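Local structure of shikimate 5-dehydrogenase (Mycobacterium fortuitum subsp. fortuitum DSM 46621, 4XIJ) at residues A210-A214 and P230-V235. The protein probably catalyses the reversible NADP-dependent reduction of 3-dehydroshikimate to shikimate, the fourth of seven steps of chorismate biosynthesis. Residues are numbered along the deposited sequence; the frame is centred on the assembly and turned at random.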
loop_
_atom_site.group_PDB
_atom_site.type_symbol
_atom_site.label_atom_id
_atom_site.label_comp_id
_atom_site.label_asym_id
_atom_site.label_seq_id
_atom_site.Cartn_x
_atom_site.Cartn_y
_atom_site.Cartn_z
ATOM N N ALA A 210 20.998 -0.968 -8.700
ATOM C CA ALA A 210 20.996 0.334 -8.018
ATOM C C ALA A 210 21.716 1.429 -8.814
ATOM O O ALA A 210 21.210 2.547 -8.929
ATOM C CB ALA A 210 21.622 0.225 -6.634
ATOM N N ASP A 211 22.880 1.126 -9.371
ATOM C CA ASP A 211 23.593 2.121 -10.147
ATOM C C ASP A 211 22.818 2.519 -11.398
ATOM O O ASP A 211 22.786 3.680 -11.763
ATOM C CB ASP A 211 24.961 1.604 -10.552
ATOM C CG ASP A 211 25.951 1.609 -9.397
ATOM O OD1 ASP A 211 25.631 2.146 -8.300
ATOM O OD2 ASP A 211 27.049 1.060 -9.597
ATOM N N ALA A 212 22.178 1.552 -12.040
ATOM C CA ALA A 212 21.375 1.847 -13.229
ATOM C C ALA A 212 20.120 2.666 -12.895
ATOM O O ALA A 212 19.675 3.439 -13.715
ATOM C CB ALA A 212 20.991 0.537 -13.933
ATOM N N LEU A 213 19.568 2.511 -11.684
ATOM C CA LEU A 213 18.369 3.244 -11.268
ATOM C C LEU A 213 18.701 4.547 -10.552
ATOM O O LEU A 213 17.803 5.326 -10.232
ATOM C CB LEU A 213 17.504 2.377 -10.348
ATOM C CG LEU A 213 16.924 1.144 -11.015
ATOM C CD1 LEU A 213 16.369 0.215 -9.930
ATOM C CD2 LEU A 213 15.811 1.619 -12.024
ATOM N N ALA A 214 19.977 4.791 -10.304
ATOM C CA ALA A 214 20.411 5.935 -9.481
ATOM C C ALA A 214 19.949 7.269 -9.968
ATOM O O ALA A 214 19.737 8.167 -9.137
ATOM C CB ALA A 214 21.935 5.952 -9.360
ATOM N N PRO A 230 20.776 -0.397 -0.605
ATOM C CA PRO A 230 21.697 -0.065 -1.708
ATOM C C PRO A 230 21.075 0.839 -2.772
ATOM O O PRO A 230 21.734 1.800 -3.257
ATOM C CB PRO A 230 22.047 -1.447 -2.294
ATOM C CG PRO A 230 22.056 -2.311 -1.075
ATOM C CD PRO A 230 20.868 -1.815 -0.224
ATOM N N LEU A 231 19.824 0.557 -3.127
ATOM C CA LEU A 231 19.104 1.413 -4.068
ATOM C C LEU A 231 19.038 2.866 -3.556
ATOM O O LEU A 231 19.398 3.816 -4.278
ATOM C CB LEU A 231 17.689 0.858 -4.277
ATOM C CG LEU A 231 16.744 1.718 -5.130
ATOM C CD1 LEU A 231 17.338 2.007 -6.536
ATOM C CD2 LEU A 231 15.387 0.992 -5.247
ATOM N N ALA A 232 18.619 3.042 -2.300
ATOM C CA ALA A 232 18.511 4.392 -1.744
ATOM C C ALA A 232 19.849 5.084 -1.730
ATOM O O ALA A 232 19.921 6.289 -1.971
ATOM C CB ALA A 232 17.947 4.331 -0.347
ATOM N N GLN A 233 20.900 4.334 -1.392
ATOM C CA GLN A 233 22.218 4.940 -1.312
ATOM C C GLN A 233 22.666 5.465 -2.673
ATOM O O GLN A 233 23.241 6.546 -2.794
ATOM C CB GLN A 233 23.240 3.942 -0.788
ATOM C CG GLN A 233 23.055 3.620 0.677
ATOM C CD GLN A 233 24.037 2.531 1.107
ATOM O OE1 GLN A 233 25.268 2.695 0.980
ATOM N NE2 GLN A 233 23.513 1.409 1.559
ATOM N N ALA A 234 22.408 4.684 -3.700
ATOM C CA ALA A 234 22.785 5.115 -5.038
ATOM C C ALA A 234 22.002 6.342 -5.476
ATOM O O ALA A 234 22.570 7.278 -6.044
ATOM C CB ALA A 234 22.582 3.993 -6.025
ATOM N N VAL A 235 20.689 6.323 -5.230
ATOM C CA VAL A 235 19.866 7.465 -5.582
ATOM C C VAL A 235 20.370 8.716 -4.852
ATOM O O VAL A 235 20.519 9.798 -5.445
ATOM C CB VAL A 235 18.382 7.196 -5.237
ATOM C CG1 VAL A 235 17.528 8.479 -5.371
ATOM C CG2 VAL A 235 17.815 6.133 -6.194
#
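The short helix 210-213, with Ala214 after it, packs closely through alanines against the start of helix 230-237 (residues 230-235) in the Rossmann-type C-terminal domain, the part that binds NADP in shikimate dehydrogenases. They precede and follow strand 218-221 of its parallel sheet, and no hydrogen bond joins them; small side chains let the backbones approach to 4.5 Å between the CA atoms of Ala210 and Leu231 and 4.2 Å between those of Ala214 and Val235. Ala234 points its methyl between Ala210 and Ala214, its CB lying 3.9 Å from the CB of each. Ala210 CB in turn rests 3.8 Å from Leu231 CA, in the first turn of helix 230-237. On the buried side, Leu213 CB meets Leu231 CD1 at 3.8 Å. Leu231 and Val235 continue this apolar layer onto Val219 of the strand, while Leu213 reaches Val191 of helix 187-193. Toward solvent, the carboxylate of Asp211 skirts the seam. At the far end the backbones are in van der Waals contact, with Ala214 O 3.6 Å from Val235 CA.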